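Local coordinates for COBE (Pseudomonas aeruginosa, PDB 2W6K), which takes part in the biosynthesis of cobalamin (vitamin B12), probably in a role related to that of the C-terminal region of CbiG, at residues G36-S41 with D120-K125; A47-D52 with L108-R113; R55-L60 with V71-P76. All blocks are in the same frame, centred on the assembly; numbering follows the deposited sequence.

Contact 1 of 3, residues G36-S41 with D120-K125. With SO4 (sulfate ion), chain B.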
ATOM      1  N   GLY A  36      -6.947 -11.510  -3.132  1.00 11.43           N
ATOM      2  CA  GLY A  36      -8.026 -12.487  -3.458  1.00 12.19           C
ATOM      3  C   GLY A  36      -9.386 -11.965  -3.051  1.00 13.29           C
ATOM      4  O   GLY A  36     -10.374 -12.085  -3.804  1.00 12.35           O
ATOM      5  N   GLU A  37      -9.452 -11.375  -1.859  1.00 12.92           N
ATOM      6  CA  GLU A  37     -10.730 -10.840  -1.363  1.00 14.67           C
ATOM      7  C   GLU A  37     -11.309  -9.832  -2.324  1.00 13.74           C
ATOM      8  O   GLU A  37     -12.540  -9.734  -2.482  1.00 13.44           O
ATOM      9  CB  GLU A  37     -10.533 -10.213   0.005  1.00 15.13           C
ATOM     10  CG  GLU A  37     -10.272 -11.227   1.074  1.00 18.12           C
ATOM     11  CD  GLU A  37     -10.454 -10.635   2.453  1.00 25.74           C
ATOM     12  OE1 GLU A  37      -9.663  -9.744   2.840  1.00 28.06           O
ATOM     13  OE2 GLU A  37     -11.392 -11.079   3.152  1.00 28.60           O
ATOM     14  N   HIS A  38     -10.430  -9.067  -2.967  1.00 13.55           N
ATOM     15  CA  HIS A  38     -10.835  -8.075  -3.950  1.00 13.36           C
ATOM     16  C   HIS A  38     -10.714  -8.509  -5.392  1.00 13.37           C
ATOM     17  O   HIS A  38     -10.756  -7.675  -6.295  1.00 14.16           O
ATOM     18  CB  HIS A  38     -10.104  -6.761  -3.699  1.00 14.46           C
ATOM     19  CG  HIS A  38     -10.501  -6.127  -2.405  1.00 15.14           C
ATOM     20  ND1 HIS A  38      -9.785  -6.297  -1.242  1.00 17.95           N
ATOM     21  CD2 HIS A  38     -11.588  -5.387  -2.076  1.00 16.48           C
ATOM     22  CE1 HIS A  38     -10.383  -5.640  -0.260  1.00 16.33           C
ATOM     23  NE2 HIS A  38     -11.484  -5.093  -0.735  1.00 18.29           N
ATOM     24  N   GLY A  39     -10.601  -9.814  -5.620  1.00 12.93           N
ATOM     25  CA  GLY A  39     -10.597 -10.350  -6.988  1.00 13.61           C
ATOM     26  C   GLY A  39      -9.482  -9.785  -7.839  1.00 14.07           C
ATOM     27  O   GLY A  39      -9.603  -9.669  -9.068  1.00 15.03           O
ATOM     28  N   ARG A  40      -8.378  -9.419  -7.177  1.00 14.16           N
ATOM     29  CA  ARG A  40      -7.154  -8.996  -7.851  1.00 15.21           C
ATOM     30  C   ARG A  40      -6.077 -10.083  -7.807  1.00 14.30           C
ATOM     31  O   ARG A  40      -5.962 -10.812  -6.846  1.00 15.42           O
ATOM     32  CB  ARG A  40      -6.584  -7.731  -7.214  1.00 15.22           C
ATOM     33  CG  ARG A  40      -6.984  -6.426  -7.880  1.00 19.88           C
ATOM     34  CD  ARG A  40      -8.430  -6.285  -7.966  1.00 18.76           C
ATOM     35  NE  ARG A  40      -8.886  -5.022  -8.547  1.00 20.61           N
ATOM     36  CZ  ARG A  40     -10.097  -4.517  -8.324  1.00 20.32           C
ATOM     37  NH1 ARG A  40     -10.450  -3.365  -8.882  1.00 20.89           N
ATOM     38  NH2 ARG A  40     -10.952  -5.154  -7.523  1.00 18.24           N
ATOM     39  N   SER A  41      -5.294 -10.179  -8.863  1.00 15.87           N
ATOM     40  CA  SER A  41      -4.204 -11.164  -8.899  1.00 15.20           C
ATOM     41  C   SER A  41      -2.928 -10.445  -8.500  1.00 14.56           C
ATOM     42  O   SER A  41      -2.770  -9.247  -8.772  1.00 13.73           O
ATOM     43  CB  SER A  41      -4.074 -11.699 -10.325  1.00 17.34           C
ATOM     44  OG  SER A  41      -2.876 -12.416 -10.550  1.00 16.42           O
ATOM     45  N   ASP A 120      -8.314   5.728  -4.307  1.00 16.98           N
ATOM     46  CA  ASP A 120      -9.280   5.251  -3.316  1.00 16.66           C
ATOM     47  C   ASP A 120      -8.803   3.908  -2.784  1.00 14.53           C
ATOM     48  O   ASP A 120      -8.254   3.077  -3.526  1.00 14.69           O
ATOM     49  CB  ASP A 120     -10.673   5.100  -3.963  1.00 18.37           C
ATOM     50  CG  ASP A 120     -11.498   6.384  -3.933  0.70 21.37           C
ATOM     51  OD1 ASP A 120     -11.043   7.430  -3.413  0.70 25.99           O
ATOM     52  OD2 ASP A 120     -12.644   6.333  -4.427  0.70 26.36           O
ATOM     53  N   LEU A 121      -9.032   3.664  -1.501  1.00 12.48           N
ATOM     54  CA  LEU A 121      -8.797   2.333  -0.994  1.00 12.32           C
ATOM     55  C   LEU A 121      -9.877   1.398  -1.489  1.00 12.50           C
ATOM     56  O   LEU A 121     -11.039   1.785  -1.572  1.00 12.13           O
ATOM     57  CB  LEU A 121      -8.831   2.366   0.523  1.00 10.97           C
ATOM     58  CG  LEU A 121      -7.658   3.118   1.167  1.00 12.08           C
ATOM     59  CD1 LEU A 121      -7.990   3.548   2.593  1.00 14.63           C
ATOM     60  CD2 LEU A 121      -6.434   2.217   1.140  1.00 10.18           C
ATOM     61  N   LEU A 122      -9.492   0.168  -1.799  1.00 12.59           N
ATOM     62  CA  LEU A 122     -10.458  -0.875  -2.229  1.00 13.91           C
ATOM     63  C   LEU A 122     -11.334  -1.316  -1.076  1.00 14.54           C
ATOM     64  O   LEU A 122     -12.484  -1.773  -1.260  1.00 15.82           O
ATOM     65  CB  LEU A 122      -9.689  -2.063  -2.804  1.00 14.66           C
ATOM     66  CG  LEU A 122      -9.284  -1.885  -4.266  1.00 16.62           C
ATOM     67  CD1 LEU A 122      -8.233  -0.831  -4.438  1.00 22.31           C
ATOM     68  CD2 LEU A 122      -8.796  -3.237  -4.730  1.00 17.34           C
ATOM     69  N   GLY A 123     -10.807  -1.159   0.137  1.00 14.03           N
ATOM     70  CA  GLY A 123     -11.504  -1.580   1.337  1.00 15.22           C
ATOM     71  C   GLY A 123     -10.628  -1.324   2.526  1.00 14.67           C
ATOM     72  O   GLY A 123      -9.464  -0.939   2.373  1.00 14.39           O
ATOM     73  N   ALA A 124     -11.159  -1.562   3.721  1.00 14.96           N
ATOM     74  CA  ALA A 124     -10.352  -1.542   4.920  1.00 14.65           C
ATOM     75  C   ALA A 124      -9.173  -2.528   4.834  1.00 14.36           C
ATOM     76  O   ALA A 124      -9.268  -3.585   4.201  1.00 14.60           O
ATOM     77  CB  ALA A 124     -11.229  -1.891   6.123  1.00 16.23           C
ATOM     78  N   LYS A 125      -8.075  -2.192   5.499  1.00 12.76           N
ATOM     79  CA  LYS A 125      -6.887  -3.061   5.493  1.00 12.22           C
ATOM     80  C   LYS A 125      -7.233  -4.421   6.066  1.00 12.91           C
ATOM     81  O   LYS A 125      -8.138  -4.540   6.917  1.00 13.52           O
ATOM     82  CB  LYS A 125      -5.794  -2.431   6.329  1.00 11.29           C
ATOM     83  CG  LYS A 125      -6.072  -2.538   7.810  1.00 12.25           C
ATOM     84  CD  LYS A 125      -5.186  -1.623   8.611  1.00 15.40           C
ATOM     85  CE  LYS A 125      -5.437  -1.860  10.072  1.00 15.30           C
ATOM     86  NZ  LYS A 125      -4.938  -0.740  10.899  1.00 17.25           N
TER
HETATM   87  S   SO4 B1140      -0.970  -0.397   9.991  1.00 13.59           S
HETATM   88  O1  SO4 B1140      -0.909  -1.550  10.946  1.00 19.44           O
HETATM   89  O2  SO4 B1140      -0.197   0.714  10.528  1.00 16.13           O
HETATM   90  O3  SO4 B1140      -2.359  -0.007   9.864  1.00 17.46           O
HETATM   91  O4  SO4 B1140      -0.425  -0.823   8.734  1.00 18.00           O

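Contact 2 of 3, residues A47-D52 with L108-R113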
ATOM      1  N   ALA A  47       3.104  -1.870  -7.430  1.00 11.09           N
ATOM      2  CA  ALA A  47       4.176  -1.516  -6.489  1.00 10.47           C
ATOM      3  C   ALA A  47       3.735  -1.793  -5.070  1.00  9.40           C
ATOM      4  O   ALA A  47       2.536  -1.916  -4.811  1.00 11.18           O
ATOM      5  CB  ALA A  47       4.499  -0.056  -6.614  1.00 10.81           C
ATOM      6  N   LEU A  48       4.706  -1.819  -4.158  1.00  8.30           N
ATOM      7  CA  LEU A  48       4.399  -1.934  -2.742  1.00  7.36           C
ATOM      8  C   LEU A  48       4.776  -0.598  -2.104  1.00  7.65           C
ATOM      9  O   LEU A  48       5.648   0.119  -2.621  1.00  7.18           O
ATOM     10  CB  LEU A  48       5.238  -3.015  -2.073  1.00  8.73           C
ATOM     11  CG  LEU A  48       5.232  -4.426  -2.677  1.00  8.62           C
ATOM     12  CD1 LEU A  48       6.270  -5.192  -1.970  1.00 12.12           C
ATOM     13  CD2 LEU A  48       3.833  -5.043  -2.479  1.00 11.23           C
ATOM     14  N   ALA A  49       4.106  -0.244  -1.009  1.00  7.47           N
ATOM     15  CA  ALA A  49       4.406   1.023  -0.327  1.00  7.29           C
ATOM     16  C   ALA A  49       4.452   0.807   1.163  1.00  8.02           C
ATOM     17  O   ALA A  49       3.688   0.019   1.684  1.00  8.31           O
ATOM     18  CB  ALA A  49       3.350   2.082  -0.642  1.00  8.98           C
ATOM     19  N   SER A  50       5.353   1.523   1.839  1.00  8.26           N
ATOM     20  CA  SER A  50       5.363   1.512   3.301  1.00  7.05           C
ATOM     21  C   SER A  50       5.944   2.815   3.802  1.00  7.59           C
ATOM     22  O   SER A  50       6.131   3.751   3.056  1.00  8.52           O
ATOM     23  CB  SER A  50       6.134   0.294   3.866  1.00  7.10           C
ATOM     24  OG  SER A  50       5.888   0.132   5.256  1.00  9.70           O
ATOM     25  N   ILE A  51       6.131   2.883   5.103  1.00  8.13           N
ATOM     26  CA  ILE A  51       6.687   4.101   5.700  1.00  9.67           C
ATOM     27  C   ILE A  51       8.208   4.038   5.794  1.00 10.59           C
ATOM     28  O   ILE A  51       8.798   2.986   6.039  1.00 11.32           O
ATOM     29  CB  ILE A  51       6.045   4.369   7.080  1.00  8.75           C
ATOM     30  CG1 ILE A  51       6.361   5.796   7.553  1.00 10.25           C
ATOM     31  CG2 ILE A  51       6.468   3.354   8.088  1.00  9.64           C
ATOM     32  CD1 ILE A  51       5.425   6.247   8.712  1.00 10.52           C
ATOM     33  N   ASP A  52       8.846   5.192   5.612  1.00 12.90           N
ATOM     34  CA  ASP A  52      10.269   5.271   5.707  1.00 15.41           C
ATOM     35  C   ASP A  52      10.580   5.526   7.155  1.00 17.72           C
ATOM     36  O   ASP A  52       9.756   6.090   7.895  1.00 17.38           O
ATOM     37  CB  ASP A  52      10.842   6.400   4.832  1.00 16.65           C
ATOM     38  CG  ASP A  52      12.273   6.130   4.426  1.00 18.87           C
ATOM     39  OD1 ASP A  52      12.834   5.072   4.815  1.00 20.00           O
ATOM     40  OD2 ASP A  52      12.840   6.958   3.710  1.00 21.20           O
ATOM     41  N   LEU A 108      -2.530   4.811  -0.428  1.00  9.09           N
ATOM     42  CA  LEU A 108      -3.109   5.991  -1.028  1.00 10.17           C
ATOM     43  C   LEU A 108      -2.010   6.923  -1.545  1.00 10.37           C
ATOM     44  O   LEU A 108      -2.083   7.395  -2.690  1.00 11.50           O
ATOM     45  CB  LEU A 108      -3.979   6.710  -0.003  1.00 11.36           C
ATOM     46  CG  LEU A 108      -5.328   6.057   0.284  1.00 11.53           C
ATOM     47  CD1 LEU A 108      -5.940   6.740   1.497  1.00 13.45           C
ATOM     48  CD2 LEU A 108      -6.229   6.177  -0.960  1.00 12.55           C
ATOM     49  N   ALA A 109      -1.021   7.201  -0.693  1.00 10.34           N
ATOM     50  CA  ALA A 109       0.072   8.148  -1.011  1.00 10.80           C
ATOM     51  C   ALA A 109       0.831   7.776  -2.260  1.00 11.35           C
ATOM     52  O   ALA A 109       1.002   8.618  -3.156  1.00 12.19           O
ATOM     53  CB  ALA A 109       1.020   8.320   0.185  1.00 10.06           C
ATOM     54  N   LEU A 110       1.249   6.515  -2.361  1.00 10.82           N
ATOM     55  CA  LEU A 110       2.000   6.077  -3.513  1.00 10.96           C
ATOM     56  C   LEU A 110       1.120   6.070  -4.765  1.00 11.39           C
ATOM     57  O   LEU A 110       1.578   6.463  -5.843  1.00 11.61           O
ATOM     58  CB  LEU A 110       2.637   4.699  -3.282  1.00 10.91           C
ATOM     59  CG  LEU A 110       3.561   4.233  -4.406  1.00  9.80           C
ATOM     60  CD1 LEU A 110       4.749   5.235  -4.577  1.00 11.07           C
ATOM     61  CD2 LEU A 110       4.081   2.840  -4.157  1.00 10.51           C
ATOM     62  N   ALA A 111      -0.128   5.623  -4.643  1.00 10.59           N
ATOM     63  CA  ALA A 111      -1.001   5.560  -5.827  1.00 10.97           C
ATOM     64  C   ALA A 111      -1.160   6.949  -6.436  1.00 11.95           C
ATOM     65  O   ALA A 111      -1.077   7.113  -7.658  1.00 13.01           O
ATOM     66  CB  ALA A 111      -2.363   4.978  -5.473  1.00 10.72           C
ATOM     67  N   GLU A 112      -1.345   7.944  -5.581  1.00 12.41           N
ATOM     68  CA  GLU A 112      -1.579   9.330  -6.063  1.00 14.44           C
ATOM     69  C   GLU A 112      -0.328   9.940  -6.660  1.00 15.17           C
ATOM     70  O   GLU A 112      -0.426  10.717  -7.616  1.00 15.16           O
ATOM     71  CB  GLU A 112      -2.163  10.219  -4.958  1.00 14.63           C
ATOM     72  CG  GLU A 112      -3.541   9.747  -4.526  1.00 17.02           C
ATOM     73  CD  GLU A 112      -4.337  10.777  -3.743  1.00 19.88           C
ATOM     74  OE1 GLU A 112      -3.722  11.712  -3.202  1.00 21.43           O
ATOM     75  OE2 GLU A 112      -5.577  10.599  -3.658  1.00 22.35           O
ATOM     76  N   ARG A 113       0.841   9.605  -6.102  1.00 15.45           N
ATOM     77  CA  ARG A 113       2.127  10.075  -6.632  1.00 16.27           C
ATOM     78  C   ARG A 113       2.532   9.496  -7.964  1.00 16.61           C
ATOM     79  O   ARG A 113       3.036  10.239  -8.825  1.00 17.13           O
ATOM     80  CB  ARG A 113       3.258   9.880  -5.612  1.00 17.70           C
ATOM     81  CG  ARG A 113       3.185  10.950  -4.609  1.00 20.04           C
ATOM     82  CD  ARG A 113       3.837  10.680  -3.293  1.00 23.24           C
ATOM     83  NE  ARG A 113       3.605  11.882  -2.513  1.00 25.05           N
ATOM     84  CZ  ARG A 113       2.439  12.213  -1.963  1.00 26.95           C
ATOM     85  NH1 ARG A 113       2.335  13.359  -1.312  1.00 27.74           N
ATOM     86  NH2 ARG A 113       1.378  11.407  -2.056  1.00 27.32           N
TER

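Contact 3 of 3, residues R55-L60 with V71-P76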
ATOM      1  N   ARG A  55      14.360   1.762  10.968  1.00 28.50           N
ATOM      2  CA  ARG A  55      14.424   0.287  10.916  1.00 28.35           C
ATOM      3  C   ARG A  55      14.798  -0.233   9.515  1.00 28.00           C
ATOM      4  O   ARG A  55      14.319   0.286   8.504  1.00 28.39           O
ATOM      5  CB  ARG A  55      13.101  -0.344  11.379  1.00 28.76           C
ATOM      6  CG  ARG A  55      11.898  -0.012  10.512  1.00 29.75           C
ATOM      7  CD  ARG A  55      11.192  -1.276  10.031  1.00 30.89           C
ATOM      8  NE  ARG A  55      10.342  -1.877  11.043  1.00 28.22           N
ATOM      9  CZ  ARG A  55       9.193  -2.511  10.809  1.00 25.00           C
ATOM     10  NH1 ARG A  55       8.711  -2.656   9.572  1.00 25.23           N
ATOM     11  NH2 ARG A  55       8.520  -3.004  11.836  1.00 23.80           N
ATOM     12  N   ASP A  56      15.641  -1.263   9.458  1.00 27.03           N
ATOM     13  CA  ASP A  56      15.963  -1.910   8.189  1.00 25.92           C
ATOM     14  C   ASP A  56      14.738  -2.696   7.741  1.00 24.01           C
ATOM     15  O   ASP A  56      13.973  -3.165   8.574  1.00 22.98           O
ATOM     16  CB  ASP A  56      17.134  -2.875   8.364  1.00 27.06           C
ATOM     17  CG  ASP A  56      17.864  -3.158   7.057  0.70 28.07           C
ATOM     18  OD1 ASP A  56      17.463  -2.617   6.004  0.70 29.99           O
ATOM     19  OD2 ASP A  56      18.859  -3.917   7.084  0.70 30.98           O
ATOM     20  N   GLU A  57      14.556  -2.846   6.439  1.00 22.13           N
ATOM     21  CA  GLU A  57      13.344  -3.483   5.937  1.00 20.11           C
ATOM     22  C   GLU A  57      13.605  -4.735   5.055  1.00 20.53           C
ATOM     23  O   GLU A  57      13.103  -4.792   3.933  1.00 19.07           O
ATOM     24  CB  GLU A  57      12.461  -2.458   5.199  1.00 20.43           C
ATOM     25  CG  GLU A  57      11.926  -1.284   6.068  1.00 16.81           C
ATOM     26  CD  GLU A  57      10.737  -1.637   6.936  1.00 20.48           C
ATOM     27  OE1 GLU A  57      10.227  -2.781   6.821  1.00 19.65           O
ATOM     28  OE2 GLU A  57      10.275  -0.747   7.720  1.00 20.12           O
ATOM     29  N   PRO A  58      14.361  -5.747   5.563  1.00 19.70           N
ATOM     30  CA  PRO A  58      14.689  -6.880   4.642  1.00 18.87           C
ATOM     31  C   PRO A  58      13.498  -7.759   4.166  1.00 17.20           C
ATOM     32  O   PRO A  58      13.480  -8.162   2.994  1.00 14.68           O
ATOM     33  CB  PRO A  58      15.724  -7.694   5.424  1.00 20.00           C
ATOM     34  CG  PRO A  58      15.491  -7.353   6.829  1.00 20.02           C
ATOM     35  CD  PRO A  58      14.936  -5.963   6.905  1.00 20.18           C
ATOM     36  N   GLY A  59      12.504  -8.028   5.019  1.00 15.69           N
ATOM     37  CA  GLY A  59      11.286  -8.720   4.560  1.00 14.04           C
ATOM     38  C   GLY A  59      10.621  -8.019   3.378  1.00 12.85           C
ATOM     39  O   GLY A  59      10.230  -8.682   2.417  1.00 11.99           O
ATOM     40  N   LEU A  60      10.477  -6.682   3.464  1.00 11.59           N
ATOM     41  CA  LEU A  60       9.826  -5.940   2.372  1.00 11.10           C
ATOM     42  C   LEU A  60      10.681  -5.904   1.124  1.00 10.56           C
ATOM     43  O   LEU A  60      10.174  -6.062  -0.002  1.00  9.59           O
ATOM     44  CB  LEU A  60       9.422  -4.514   2.802  1.00 11.36           C
ATOM     45  CG  LEU A  60       8.089  -4.420   3.559  1.00 12.27           C
ATOM     46  CD1 LEU A  60       7.981  -3.022   4.193  1.00 12.98           C
ATOM     47  CD2 LEU A  60       6.861  -4.734   2.667  1.00 13.06           C
ATOM     48  N   VAL A  71       9.346  -1.485  -4.175  1.00 11.86           N
ATOM     49  CA  VAL A  71       8.810  -1.029  -2.885  1.00 10.62           C
ATOM     50  C   VAL A  71       9.336   0.377  -2.608  1.00  9.78           C
ATOM     51  O   VAL A  71      10.546   0.650  -2.770  1.00 10.66           O
ATOM     52  CB  VAL A  71       9.111  -2.011  -1.700  1.00 10.71           C
ATOM     53  CG1 VAL A  71      10.626  -2.240  -1.539  1.00 11.65           C
ATOM     54  CG2 VAL A  71       8.489  -1.505  -0.384  1.00  9.99           C
ATOM     55  N   HIS A  72       8.399   1.261  -2.264  1.00  9.37           N
ATOM     56  CA  HIS A  72       8.656   2.669  -1.999  1.00 11.27           C
ATOM     57  C   HIS A  72       8.402   2.911  -0.547  1.00 11.61           C
ATOM     58  O   HIS A  72       7.381   2.471  -0.014  1.00 11.81           O
ATOM     59  CB  HIS A  72       7.711   3.543  -2.818  1.00 11.63           C
ATOM     60  CG  HIS A  72       7.901   3.418  -4.295  1.00 12.88           C
ATOM     61  ND1 HIS A  72       8.627   4.329  -5.036  1.00 17.54           N
ATOM     62  CD2 HIS A  72       7.462   2.485  -5.170  1.00 16.88           C
ATOM     63  CE1 HIS A  72       8.611   3.966  -6.308  1.00 19.08           C
ATOM     64  NE2 HIS A  72       7.912   2.851  -6.415  1.00 14.65           N
ATOM     65  N   PHE A  73       9.320   3.628   0.088  1.00 11.37           N
ATOM     66  CA  PHE A  73       9.173   4.015   1.478  1.00 12.14           C
ATOM     67  C   PHE A  73       8.942   5.507   1.543  1.00 12.64           C
ATOM     68  O   PHE A  73       9.783   6.305   1.066  1.00 13.07           O
ATOM     69  CB  PHE A  73      10.409   3.593   2.254  1.00 11.94           C
ATOM     70  CG  PHE A  73      10.622   2.106   2.263  1.00 12.32           C
ATOM     71  CD1 PHE A  73       9.980   1.301   3.205  1.00 11.43           C
ATOM     72  CD2 PHE A  73      11.458   1.516   1.313  1.00 11.97           C
ATOM     73  CE1 PHE A  73      10.167  -0.073   3.211  1.00 12.23           C
ATOM     74  CE2 PHE A  73      11.658   0.135   1.308  1.00 13.50           C
ATOM     75  CZ  PHE A  73      11.018  -0.663   2.251  1.00 14.24           C
ATOM     76  N   LEU A  74       7.785   5.879   2.073  1.00 11.75           N
ATOM     77  CA  LEU A  74       7.321   7.262   2.034  1.00 13.00           C
ATOM     78  C   LEU A  74       7.538   7.979   3.371  1.00 12.21           C
ATOM     79  O   LEU A  74       7.439   7.386   4.446  1.00 11.34           O
ATOM     80  CB  LEU A  74       5.844   7.335   1.604  1.00 14.03           C
ATOM     81  CG  LEU A  74       5.625   6.938   0.131  1.00 18.81           C
ATOM     82  CD1 LEU A  74       5.178   5.524   0.026  1.00 22.02           C
ATOM     83  CD2 LEU A  74       4.640   7.862  -0.556  1.00 20.98           C
ATOM     84  N   ALA A  75       7.787   9.282   3.289  1.00 12.53           N
ATOM     85  CA  ALA A  75       8.000  10.057   4.515  1.00 13.28           C
ATOM     86  C   ALA A  75       6.765  10.020   5.406  1.00 13.14           C
ATOM     87  O   ALA A  75       5.640  10.126   4.906  1.00 14.25           O
ATOM     88  CB  ALA A  75       8.311  11.533   4.136  1.00 12.90           C
ATOM     89  N   PRO A  76       6.966   9.917   6.733  1.00 12.93           N
ATOM     90  CA  PRO A  76       5.851  10.013   7.666  1.00 13.96           C
ATOM     91  C   PRO A  76       5.001  11.264   7.388  1.00 14.53           C
ATOM     92  O   PRO A  76       3.761  11.193   7.394  1.00 13.93           O
ATOM     93  CB  PRO A  76       6.562  10.070   9.036  1.00 13.62           C
ATOM     94  CG  PRO A  76       7.810   9.252   8.823  1.00 12.01           C
ATOM     95  CD  PRO A  76       8.246   9.641   7.422  1.00 13.43           C
TER

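Contact 1 of 3, residues G36-S41 with D120-K125
His38 and Leu122 meet at a slant, the imidazole ring turned flat against the foot of the leucine. CB of Leu122 lies 4.1 Å from the centroid of the His38 ring, 17° off its normal, a CH-pi contact shifted toward the rim. The leucine then runs on past the ring, and its CD2 comes within 3.9 Å of His38 CB. NE2 of His38 comes to 3.5 Å of Leu122 O, which does not amount to a hydrogen bond. The CD2 methyl serves two partners: it also sits over the centre of the Arg40 guanidinium, 4.0 Å from Arg40 NH2. A bend at chi2 (55°) folds the arginine back, and Arg40 NH2 donates to His38 O at 2.8 Å. That bond lies in the guanidinium plane and in the carbonyl plane, and helps to hold the flat group in the orientation that faces the methyl.

Gly39, with positive phi, closes helix 24-37 in a Schellman motif, while Gly123 has no side chain to crowd the imidazole. Lys125 NZ donates at 2.9 Å to O3 of a sulfate ion, probably from the crystallisation liquor, which Ser101 OG and the backbone N atoms of Val102 and Ala103 also hold. Between the segments the chemistry is mainly dispersive: two polar groups offer their faces to a leucine, and the arginine keeps an N-H for a carbonyl in its plane.

Contact 2 of 3, residues A47-D52 with L108-R113
Leu110 of helix 102-115 bears on three successive residues of strand 47-51, Ala47 to Ala49. Its CB starts the contact, 3.8 Å from Ala49 CB. With CG anti to the backbone N (chi1 -174°), the side chain carries the CD2 branch onto the strand. There CD2 touches Ala49 CB at 3.7 Å and, two residues back, Ala47 CB at 3.8 Å. Between these methyls it rests against the main chain itself, 3.5 Å from Leu48 O, in van der Waals contact. The other branch, CD1, turns to neighbouring strand 71-74, 3.8 Å from His72 CB. Alternation along the strand explains the choice of residues: Ala47 and Ala49 direct their small methyls at the helix, whereas Leu48 points away from it and packs on Val71 and Ala14. Two alanines keep this face of the strand low, so a branched leucine can settle on the backbone. Ile13, on strand 12-18, also touches Leu110.

The axes of the segments approach to 8.3 Å, at 128° between their N-to-C directions. About one turn further along the helix, Arg113 folds back, NH2 reaching Ala109 O at 3.0 Å from the opposite face of the carbonyl to the backbone bond from Arg113 N. The buried seam, apolar in its side chains, is that of an alpha/beta fold in which helix 102-115 covers one face of a mixed sheet, across its parallel strands 71-74, 47-51 and 12-18.

Contact 3 of 3, residues R55-L60 with V71-P76
Leu60 and Val71 are the closest backbone pair, 7.3 Å between their CA atoms, and the chains diverge toward Glu57 and Phe73, where the CA atoms stand 9.7 Å apart. This is the helix-to-strand side of a beta-alpha-beta crossover: strand 47-51, helix 58-67 and then strand 71-74, laid parallel beside the first. Val71 and Phe73, two apart on the strand, both turn their side chains to the helix start. The valine makes the looser contact, its CG1 4.1 Å from Leu60 O and its CG2 4.5 Å from Leu60 CB. Phe73 reaches further, and its CE1 meets Leu60 CD1 at 3.8 Å, the two side chains crossing obliquely.

Glu57, at the N-cap position, is buried although acidic. Its chain bends at chi2 (-79°): the aliphatic part meets the CE1 and CZ corner of the Phe73 ring at a slant, while the carboxylate turns toward Arg55 NH1, in a salt bridge whose detail is doubtful because the place of OE2 is less sure and the bond to OE1 is weak. Glu57 OE1 also bonds a glycerol, probably from the crystallisation liquor. On the apolar side, Glu57 CG lies 3.6 Å from Phe73 CE1 and Glu57 CB 3.7 Å from Phe73 CZ.

How the contacts relate
All three contacts involve the same mixed sheet: contact 1 the end of helix 24-37 at edge strand 119-127, contact 2 helix 102-115 on strand 47-51, contact 3 helix 58-67 on the other edge strand, 71-74. Contact 2 is core and aliphatic in its side chains; contact 3 is partly buried and mixes a phenyl ring with a charged residue; contact 1 is a surface contact, where flat polar groups cover a leucine. Contacts 2 and 3 share a border, since strands 47-51 and 71-74 are neighbours: Ser50 O lies 2.9 Å from Leu74 N. Their helices pack on opposite faces of this pair. Contact 1 touches contact 2 through Leu108 but does not reach contact 3.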